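Local atomic coordinates of alkaline serine protease (Thermobifida fusca, PDB entry 2PFE), a protein that probably cleaves internal peptide bonds as a secreted serine endopeptidase of the alpha-lytic protease type, this chain being its protease domain without the preceding part of the precursor. Residues A102-S113 and L128-D139; T86-V97 and W144-G152. One frame throughout, in Å; residues are numbered along the deposited sequence.

Both contacts belong to the same closed antiparallel barrel, where strands 105-113 and 96-101 are neighbours, and contact 1 is nested along the chain inside the loop that contact 2 closes. They meet directly: Gly109 and Ile111 of contact 1 face Val97 and Gly94 of contact 2 through probable backbone hydrogen bonds, and Thr131 OG1 packs on Trp144. Contact 1 runs from a strand pair to the inhibitor pocket, and a buried carboxylate organises its active-site end. Contact 2 does not line the pocket, although the side chain of Trp144 comes within about 7 Å of the inhibitor; here a partly exposed loop wraps a hairpin, and the polar work falls to uncharged glutamine amides and hydroxyls. Each mixes buried and exposed residues.

Contact 1 of 2, residues A102-S113 and L128-D139; sequences ATTGWRCGTIQS and LTRTTACAEGGD. With AES (4-(2-aminoethyl)benzenesulfonyl fluoride), chain D.
Asp139 OD1 is gripped by two backbone N-H groups of the loop 102-104: Thr103 N meets it nearly along its C-O axis and Thr104 N on its syn lone pair. Thr104 OG1 reaches Asp139 OD2 at 2.6 Å, while Glu136 N approaches that oxygen from the other face of the carboxylate plane; Arg99 adds a salt bridge, so the buried charge is probably well compensated. Thr103 OG1, turned beside its own backbone N (chi1 -60°), donates to a lone pair of Gly137 O at 2.7 Å. Thr104 CG2 lies 3.4 Å from Glu136 CD, whose OE2 is bound by Cys161 N.

Farther along, Thr132 OG1 takes the N-H of Thr110 at 2.8 Å and Thr132 N returns a bond to Thr110 O. Gln112 OE1 receives Arg130 NE at 2.9 Å, exactly in the guanidinium plane, with the amide turned 88° to it; Ser113 CB sits over one guanidinium face. Gln112 and Ser113 both oppose Arg130, a classic beta bulge. Ala135 CB lies 3.7 Å from AES C6, placing Ala135, Glu136, Gly137 and Asp139 along the inhibitor pocket beside the predicted nucleophile Ser140, in a chymotrypsin-like barrel.

Contact 2 of 2, residues T86-V97 and W144-G152; sequences TGSQEAATGSSV and WLTGSQAQG
The loop 86-91 runs along residues 148-151 of the hairpin 144-152, whose type II' turn spans Thr146 to Gln149, and is tied to it by Thr86 N to Ser148 O and Ala150 N to Gly87 O, the latter 2.8 Å long. Beside the first of these bonds, Thr86 OG1 and Ser148 OG share a hydrogen bond of 2.8 Å.

Two glutamines then act as substitute backbone partners. Gln149 bends at chi2 (-66°), which folds its amide back over the loop, and OE1 takes the N-H of Gln89 at 2.9 Å. Gln151, bent in the same sense, uses both ends of its amide: NE2 donates to Gln89 O at 2.9 Å and also to Gln149 O, which it meets from above the carbonyl plane, while OE1 accepts a nearly straight bond from Ala91 N at 2.8 Å. These three bonds hold the amide against rotation. A leucine in place of Gln151 would probably leave Gln89 O and Ala91 N without these mates and hold residues 89-91 less firmly to the hairpin.

Toward the strand end, Thr146 OG1 donates to Ser96 O in its carbonyl plane, and that oxygen also accepts from Ser95 OG. Val97 brings CG2 to the edge of the Trp144 ring, 3.7 Å from CE3. Inward, Trp144 packs on Phe169 of strand 164-171 and on Thr131 of strand 128-131, and its NE1 is hydrogen-bonded to Thr154 OG1; Val97 and Ala91 rest on Ile111 of strand 105-113, while Ser88 OG is hydrogen-bonded to Asn173 OD1 of helix 172-179.

Contact 1 of 2, residues A102-S113 and L128-D139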
loop_
_atom_site.group_PDB
_atom_site.type_symbol
_atom_site.label_atom_id
_atom_site.label_comp_id
_atom_site.label_asym_id
_atom_site.label_seq_id
_atom_site.Cartn_x
_atom_site.Cartn_y
_atom_site.Cartn_z
ATOM N N ALA A 102 3.202 -3.477 8.670
ATOM C CA ALA A 102 4.036 -4.406 9.445
ATOM C C ALA A 102 4.476 -3.872 10.792
ATOM O O ALA A 102 4.780 -4.650 11.703
ATOM C CB ALA A 102 5.260 -4.805 8.642
ATOM N N THR A 103 4.527 -2.551 10.921
ATOM C CA THR A 103 5.038 -1.957 12.149
ATOM C C THR A 103 3.942 -1.698 13.188
ATOM O O THR A 103 4.112 -2.011 14.374
ATOM C CB THR A 103 5.833 -0.684 11.868
ATOM O OG1 THR A 103 6.935 -1.021 11.033
ATOM C CG2 THR A 103 6.396 -0.090 13.140
ATOM N N THR A 104 2.820 -1.130 12.741
ATOM C CA THR A 104 1.768 -0.742 13.683
ATOM C C THR A 104 0.476 -1.559 13.597
ATOM O O THR A 104 -0.477 -1.260 14.316
ATOM C CB THR A 104 1.429 0.736 13.556
ATOM O OG1 THR A 104 0.928 1.003 12.239
ATOM C CG2 THR A 104 2.657 1.591 13.861
ATOM N N GLY A 105 0.443 -2.559 12.717
ATOM C CA GLY A 105 -0.748 -3.383 12.551
ATOM C C GLY A 105 -1.889 -2.657 11.862
ATOM O O GLY A 105 -1.690 -2.000 10.835
ATOM N N TRP A 106 -3.076 -2.770 12.452
ATOM C CA TRP A 106 -4.324 -2.202 11.926
ATOM C C TRP A 106 -4.681 -0.936 12.656
ATOM O O TRP A 106 -4.780 -0.913 13.898
ATOM C CB TRP A 106 -5.433 -3.245 12.111
ATOM C CG TRP A 106 -6.783 -2.944 11.538
ATOM C CD1 TRP A 106 -7.846 -2.415 12.195
ATOM C CD2 TRP A 106 -7.233 -3.247 10.211
ATOM N NE1 TRP A 106 -8.942 -2.346 11.354
ATOM C CE2 TRP A 106 -8.591 -2.860 10.133
ATOM C CE3 TRP A 106 -6.624 -3.809 9.082
ATOM C CZ2 TRP A 106 -9.347 -3.008 8.964
ATOM C CZ3 TRP A 106 -7.378 -3.967 7.925
ATOM C CH2 TRP A 106 -8.720 -3.561 7.875
ATOM N N ARG A 107 -4.806 0.144 11.878
ATOM C CA ARG A 107 -5.115 1.465 12.430
ATOM C C ARG A 107 -6.151 2.155 11.568
ATOM O O ARG A 107 -6.105 2.055 10.341
ATOM C CB ARG A 107 -3.866 2.365 12.515
ATOM C CG ARG A 107 -2.712 1.764 13.320
ATOM C CD ARG A 107 -2.983 1.709 14.814
ATOM N NE ARG A 107 -1.917 0.947 15.435
ATOM C CZ ARG A 107 -1.511 1.089 16.692
ATOM N NH1 ARG A 107 -2.091 1.992 17.481
ATOM N NH2 ARG A 107 -0.519 0.316 17.137
ATOM N N CYS A 108 -7.079 2.852 12.211
ATOM C CA CYS A 108 -8.168 3.478 11.478
ATOM C C CYS A 108 -8.296 4.975 11.678
ATOM O O CYS A 108 -7.739 5.562 12.601
ATOM C CB CYS A 108 -9.493 2.820 11.846
ATOM S SG CYS A 108 -9.479 1.015 11.657
ATOM N N GLY A 109 -9.050 5.585 10.787
ATOM C CA GLY A 109 -9.260 7.004 10.845
ATOM C C GLY A 109 -10.300 7.403 9.836
ATOM O O GLY A 109 -11.140 6.606 9.447
ATOM N N THR A 110 -10.241 8.671 9.430
ATOM C CA THR A 110 -11.227 9.271 8.524
ATOM C C THR A 110 -10.482 9.876 7.335
ATOM O O THR A 110 -9.400 10.463 7.507
ATOM C CB THR A 110 -12.072 10.362 9.269
ATOM O OG1 THR A 110 -12.813 9.719 10.322
ATOM C CG2 THR A 110 -13.066 11.037 8.352
ATOM N N ILE A 111 -11.068 9.773 6.139
ATOM C CA ILE A 111 -10.541 10.418 4.943
ATOM C C ILE A 111 -10.906 11.903 5.037
ATOM O O ILE A 111 -12.088 12.251 5.126
ATOM C CB ILE A 111 -11.164 9.803 3.673
ATOM C CG1 ILE A 111 -10.701 8.346 3.522
ATOM C CG2 ILE A 111 -10.795 10.653 2.443
ATOM C CD1 ILE A 111 -11.333 7.560 2.359
ATOM N N GLN A 112 -9.900 12.773 5.045
ATOM C CA GLN A 112 -10.137 14.200 5.253
ATOM C C GLN A 112 -10.154 15.030 3.987
ATOM O O GLN A 112 -10.964 15.955 3.850
ATOM C CB GLN A 112 -9.059 14.798 6.161
ATOM C CG GLN A 112 -9.116 14.319 7.598
ATOM C CD GLN A 112 -8.381 15.279 8.525
ATOM O OE1 GLN A 112 -7.296 15.769 8.189
ATOM N NE2 GLN A 112 -8.976 15.580 9.678
ATOM N N SER A 113 -9.223 14.744 3.091
ATOM C CA SER A 113 -9.051 15.557 1.891
ATOM C C SER A 113 -8.287 14.804 0.824
ATOM O O SER A 113 -7.292 14.157 1.116
ATOM C CB SER A 113 -8.326 16.860 2.225
ATOM O OG SER A 113 -6.986 16.620 2.578
ATOM N N LEU A 128 -2.455 12.833 -3.385
ATOM C CA LEU A 128 -2.570 12.004 -2.186
ATOM C C LEU A 128 -3.837 12.279 -1.400
ATOM O O LEU A 128 -4.373 13.377 -1.397
ATOM C CB LEU A 128 -1.374 12.224 -1.281
ATOM C CG LEU A 128 -0.007 11.848 -1.860
ATOM C CD1 LEU A 128 1.103 12.221 -0.885
ATOM C CD2 LEU A 128 0.044 10.391 -2.257
ATOM N N THR A 129 -4.281 11.262 -0.674
ATOM C CA THR A 129 -5.428 11.417 0.210
ATOM C C THR A 129 -4.958 11.479 1.653
ATOM O O THR A 129 -4.270 10.568 2.103
ATOM C CB THR A 129 -6.401 10.239 0.025
ATOM O OG1 THR A 129 -6.873 10.250 -1.328
ATOM C CG2 THR A 129 -7.599 10.350 0.983
ATOM N N ARG A 130 -5.308 12.564 2.340
ATOM C CA ARG A 130 -4.957 12.778 3.745
ATOM C C ARG A 130 -5.996 12.111 4.641
ATOM O O ARG A 130 -7.210 12.228 4.393
ATOM C CB ARG A 130 -4.856 14.286 4.047
ATOM C CG ARG A 130 -4.453 14.558 5.450
ATOM C CD ARG A 130 -4.327 16.044 5.693
ATOM N NE ARG A 130 -5.614 16.659 6.050
ATOM C CZ ARG A 130 -6.160 17.714 5.442
ATOM N NH1 ARG A 130 -5.565 18.308 4.412
ATOM N NH2 ARG A 130 -7.316 18.188 5.868
ATOM N N THR A 131 -5.526 11.406 5.666
ATOM C CA THR A 131 -6.408 10.804 6.663
ATOM C C THR A 131 -5.922 11.098 8.074
ATOM O O THR A 131 -4.771 11.474 8.284
ATOM C CB THR A 131 -6.511 9.258 6.529
ATOM O OG1 THR A 131 -5.430 8.626 7.230
ATOM C CG2 THR A 131 -6.499 8.803 5.054
ATOM N N THR A 132 -6.797 10.847 9.040
ATOM C CA THR A 132 -6.440 10.973 10.436
ATOM C C THR A 132 -5.845 9.708 11.060
ATOM O O THR A 132 -5.572 9.725 12.259
ATOM C CB THR A 132 -7.662 11.326 11.275
ATOM O OG1 THR A 132 -8.627 10.262 11.155
ATOM C CG2 THR A 132 -8.260 12.698 10.865
ATOM N N ALA A 133 -5.656 8.623 10.288
ATOM C CA ALA A 133 -4.993 7.435 10.812
ATOM C C ALA A 133 -3.505 7.662 11.021
ATOM O O ALA A 133 -2.916 8.492 10.332
ATOM C CB ALA A 133 -5.213 6.261 9.868
ATOM N N CYS A 134 -2.905 6.939 11.968
ATOM C CA CYS A 134 -1.464 7.047 12.215
ATOM C C CYS A 134 -0.699 5.954 11.468
ATOM O O CYS A 134 -1.281 4.947 11.065
ATOM C CB CYS A 134 -1.174 6.940 13.707
ATOM S SG CYS A 134 -1.666 5.304 14.414
ATOM N N ALA A 135 0.609 6.150 11.314
ATOM C CA ALA A 135 1.484 5.146 10.714
ATOM C C ALA A 135 2.893 5.391 11.204
ATOM O O ALA A 135 3.209 6.490 11.686
ATOM C CB ALA A 135 1.451 5.214 9.174
ATOM N N GLU A 136 3.748 4.388 11.020
ATOM C CA GLU A 136 5.166 4.497 11.356
ATOM C C GLU A 136 6.021 3.834 10.281
ATOM O O GLU A 136 5.515 3.069 9.442
ATOM C CB GLU A 136 5.438 3.868 12.727
ATOM C CG GLU A 136 4.724 4.571 13.865
ATOM C CD GLU A 136 4.883 3.859 15.173
ATOM O OE1 GLU A 136 5.771 2.970 15.249
ATOM O OE2 GLU A 136 4.123 4.190 16.123
ATOM N N GLY A 137 7.330 4.079 10.336
ATOM C CA GLY A 137 8.223 3.523 9.339
ATOM C C GLY A 137 8.044 2.008 9.320
ATOM O O GLY A 137 7.900 1.376 10.375
ATOM N N GLY A 138 8.046 1.425 8.121
ATOM C CA GLY A 138 7.799 -0.003 7.919
ATOM C C GLY A 138 6.383 -0.237 7.424
ATOM O O GLY A 138 6.117 -1.276 6.797
ATOM N N ASP A 139 5.475 0.706 7.724
ATOM C CA ASP A 139 4.070 0.572 7.311
ATOM C C ASP A 139 3.867 0.977 5.851
ATOM O O ASP A 139 2.791 0.778 5.300
ATOM C CB ASP A 139 3.132 1.435 8.167
ATOM C CG ASP A 139 2.973 0.927 9.596
ATOM O OD1 ASP A 139 3.089 -0.304 9.854
ATOM O OD2 ASP A 139 2.678 1.777 10.482
HETATM C C3 AES D . 6.928 7.237 8.330
HETATM C C2 AES D . 6.798 6.419 7.202
HETATM C C1 AES D . 5.524 6.112 6.725
HETATM S S AES D . 5.239 5.065 5.334
HETATM O O1S AES D . 4.602 5.764 4.171
HETATM O O2S AES D . 3.989 4.048 6.106
HETATM C C6 AES D . 4.394 6.591 7.388
HETATM C C5 AES D . 4.525 7.408 8.505
HETATM C C4 AES D . 5.788 7.731 8.988
HETATM C C7 AES D . 5.851 8.629 10.217
HETATM C C8 AES D . 7.185 9.358 10.353
HETATM N N8 AES D . 7.008 10.625 11.036
HETATM O O HOH W 1 -5.007 5.444 13.557
HETATM O O HOH W 2 -5.287 14.376 8.441
#

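Contact 2 of 2, residues T86-V97 and W144-G152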
loop_
_atom_site.group_PDB
_atom_site.type_symbol
_atom_site.label_atom_id
_atom_site.label_comp_id
_atom_site.label_asym_id
_atom_site.label_seq_id
_atom_site.Cartn_x
_atom_site.Cartn_y
_atom_site.Cartn_z
ATOM N N THR A 86 -12.760 -7.204 -1.988
ATOM C CA THR A 86 -13.721 -7.600 -3.028
ATOM C C THR A 86 -13.765 -6.634 -4.230
ATOM O O THR A 86 -14.451 -6.888 -5.215
ATOM C CB THR A 86 -15.143 -7.737 -2.471
ATOM O OG1 THR A 86 -15.579 -6.469 -1.988
ATOM C CG2 THR A 86 -15.215 -8.753 -1.342
ATOM N N GLY A 87 -13.048 -5.521 -4.140
ATOM C CA GLY A 87 -13.080 -4.512 -5.191
ATOM C C GLY A 87 -12.303 -3.279 -4.760
ATOM O O GLY A 87 -11.648 -3.290 -3.704
ATOM N N SER A 88 -12.370 -2.222 -5.572
ATOM C CA SER A 88 -11.687 -0.963 -5.272
ATOM C C SER A 88 -12.599 0.245 -5.511
ATOM O O SER A 88 -12.173 1.284 -6.038
ATOM C CB SER A 88 -10.391 -0.837 -6.074
ATOM O OG SER A 88 -10.659 -0.868 -7.466
ATOM N N GLN A 89 -13.852 0.108 -5.084
ATOM C CA GLN A 89 -14.796 1.224 -5.124
ATOM C C GLN A 89 -14.321 2.315 -4.163
ATOM O O GLN A 89 -14.218 2.091 -2.949
ATOM C CB GLN A 89 -16.201 0.755 -4.746
ATOM C CG GLN A 89 -17.215 1.884 -4.647
ATOM C CD GLN A 89 -18.525 1.442 -4.007
ATOM O OE1 GLN A 89 -19.576 1.470 -4.646
ATOM N NE2 GLN A 89 -18.466 1.026 -2.742
ATOM N N GLU A 90 -14.048 3.488 -4.730
ATOM C CA GLU A 90 -13.488 4.633 -4.001
ATOM C C GLU A 90 -14.472 5.157 -2.963
ATOM O O GLU A 90 -15.637 5.383 -3.255
ATOM C CB GLU A 90 -13.090 5.735 -4.985
ATOM C CG GLU A 90 -12.378 6.928 -4.373
ATOM C CD GLU A 90 -12.170 8.041 -5.381
ATOM O OE1 GLU A 90 -12.264 7.775 -6.605
ATOM O OE2 GLU A 90 -11.949 9.187 -4.950
ATOM N N ALA A 91 -13.986 5.315 -1.739
ATOM C CA ALA A 91 -14.772 5.884 -0.662
ATOM C C ALA A 91 -14.800 7.402 -0.781
ATOM O O ALA A 91 -13.876 8.005 -1.313
ATOM C CB ALA A 91 -14.163 5.490 0.665
ATOM N N ALA A 92 -15.862 8.011 -0.263
ATOM C CA ALA A 92 -16.016 9.451 -0.254
ATOM C C ALA A 92 -15.176 10.128 0.818
ATOM O O ALA A 92 -14.822 9.521 1.843
ATOM C CB ALA A 92 -17.471 9.810 -0.062
ATOM N N THR A 93 -14.873 11.401 0.572
ATOM C CA THR A 93 -14.293 12.245 1.598
ATOM C C THR A 93 -15.210 12.209 2.814
ATOM O O THR A 93 -16.447 12.254 2.689
ATOM C CB THR A 93 -14.105 13.667 1.064
ATOM O OG1 THR A 93 -13.175 13.627 -0.030
ATOM C CG2 THR A 93 -13.542 14.597 2.143
ATOM N N GLY A 94 -14.604 12.047 3.982
ATOM C CA GLY A 94 -15.341 11.916 5.228
ATOM C C GLY A 94 -15.562 10.475 5.674
ATOM O O GLY A 94 -15.975 10.229 6.812
ATOM N N SER A 95 -15.328 9.513 4.780
ATOM C CA SER A 95 -15.543 8.105 5.105
ATOM C C SER A 95 -14.525 7.598 6.128
ATOM O O SER A 95 -13.385 8.074 6.160
ATOM C CB SER A 95 -15.404 7.254 3.842
ATOM O OG SER A 95 -15.663 5.881 4.129
ATOM N N SER A 96 -14.912 6.612 6.925
ATOM C CA SER A 96 -13.929 5.871 7.705
ATOM C C SER A 96 -13.030 5.087 6.761
ATOM O O SER A 96 -13.422 4.726 5.635
ATOM C CB SER A 96 -14.650 4.904 8.650
ATOM O OG SER A 96 -15.449 4.010 7.906
ATOM N N VAL A 97 -11.827 4.789 7.234
ATOM C CA VAL A 97 -10.895 3.998 6.467
ATOM C C VAL A 97 -9.909 3.387 7.463
ATOM O O VAL A 97 -9.664 3.953 8.538
ATOM C CB VAL A 97 -10.195 4.876 5.395
ATOM C CG1 VAL A 97 -9.282 5.928 6.043
ATOM C CG2 VAL A 97 -9.438 4.042 4.364
ATOM N N TRP A 144 -5.073 0.209 2.322
ATOM C CA TRP A 144 -6.152 0.960 2.964
ATOM C C TRP A 144 -7.455 0.374 2.477
ATOM O O TRP A 144 -7.614 0.141 1.268
ATOM C CB TRP A 144 -6.085 2.444 2.562
ATOM C CG TRP A 144 -4.878 3.112 3.127
ATOM C CD1 TRP A 144 -3.588 2.917 2.741
ATOM C CD2 TRP A 144 -4.831 4.067 4.219
ATOM N NE1 TRP A 144 -2.734 3.670 3.519
ATOM C CE2 TRP A 144 -3.467 4.383 4.432
ATOM C CE3 TRP A 144 -5.805 4.657 5.047
ATOM C CZ2 TRP A 144 -3.042 5.294 5.401
ATOM C CZ3 TRP A 144 -5.379 5.547 6.051
ATOM C CH2 TRP A 144 -4.002 5.860 6.205
ATOM N N LEU A 145 -8.364 0.138 3.414
ATOM C CA LEU A 145 -9.682 -0.436 3.142
ATOM C C LEU A 145 -10.785 0.391 3.770
ATOM O O LEU A 145 -10.662 0.880 4.916
ATOM C CB LEU A 145 -9.787 -1.870 3.691
ATOM C CG LEU A 145 -8.990 -2.974 3.001
ATOM C CD1 LEU A 145 -8.950 -4.194 3.919
ATOM C CD2 LEU A 145 -9.580 -3.301 1.655
ATOM N N THR A 146 -11.849 0.577 3.008
ATOM C CA THR A 146 -13.114 0.993 3.588
ATOM C C THR A 146 -14.025 -0.204 3.391
ATOM O O THR A 146 -14.426 -0.514 2.259
ATOM C CB THR A 146 -13.673 2.260 2.922
ATOM O OG1 THR A 146 -12.733 3.329 3.117
ATOM C CG2 THR A 146 -15.018 2.636 3.552
ATOM N N GLY A 147 -14.336 -0.891 4.489
ATOM C CA GLY A 147 -15.009 -2.199 4.405
ATOM C C GLY A 147 -14.155 -3.168 3.604
ATOM O O GLY A 147 -12.975 -3.355 3.907
ATOM N N SER A 148 -14.735 -3.759 2.559
ATOM C CA SER A 148 -13.989 -4.674 1.683
ATOM C C SER A 148 -13.426 -4.003 0.408
ATOM O O SER A 148 -12.928 -4.676 -0.511
ATOM C CB SER A 148 -14.883 -5.846 1.303
ATOM O OG SER A 148 -15.982 -5.355 0.565
ATOM N N GLN A 149 -13.479 -2.674 0.363
ATOM C CA GLN A 149 -13.062 -1.929 -0.826
ATOM C C GLN A 149 -11.680 -1.289 -0.671
ATOM O O GLN A 149 -11.459 -0.440 0.212
ATOM C CB GLN A 149 -14.104 -0.862 -1.200
ATOM C CG GLN A 149 -15.513 -1.447 -1.456
ATOM C CD GLN A 149 -15.597 -2.362 -2.679
ATOM O OE1 GLN A 149 -14.873 -2.195 -3.654
ATOM N NE2 GLN A 149 -16.510 -3.332 -2.628
ATOM N N ALA A 150 -10.749 -1.712 -1.533
ATOM C CA ALA A 150 -9.387 -1.181 -1.572
ATOM C C ALA A 150 -9.415 0.311 -1.884
ATOM O O ALA A 150 -10.121 0.744 -2.803
ATOM C CB ALA A 150 -8.576 -1.919 -2.637
ATOM N N GLN A 151 -8.646 1.090 -1.123
ATOM C CA GLN A 151 -8.565 2.554 -1.266
ATOM C C GLN A 151 -7.223 3.072 -1.744
ATOM O O GLN A 151 -7.199 4.055 -2.491
ATOM C CB GLN A 151 -8.916 3.267 0.053
ATOM C CG GLN A 151 -10.332 2.972 0.557
ATOM C CD GLN A 151 -11.398 3.286 -0.465
ATOM O OE1 GLN A 151 -11.411 4.387 -1.010
ATOM N NE2 GLN A 151 -12.293 2.325 -0.743
ATOM N N GLY A 152 -6.120 2.462 -1.285
ATOM C CA GLY A 152 -4.810 3.038 -1.543
ATOM C C GLY A 152 -3.719 2.287 -0.838
ATOM O O GLY A 152 -3.987 1.272 -0.192
HETATM O O HOH W 3 -10.622 3.012 -4.502
#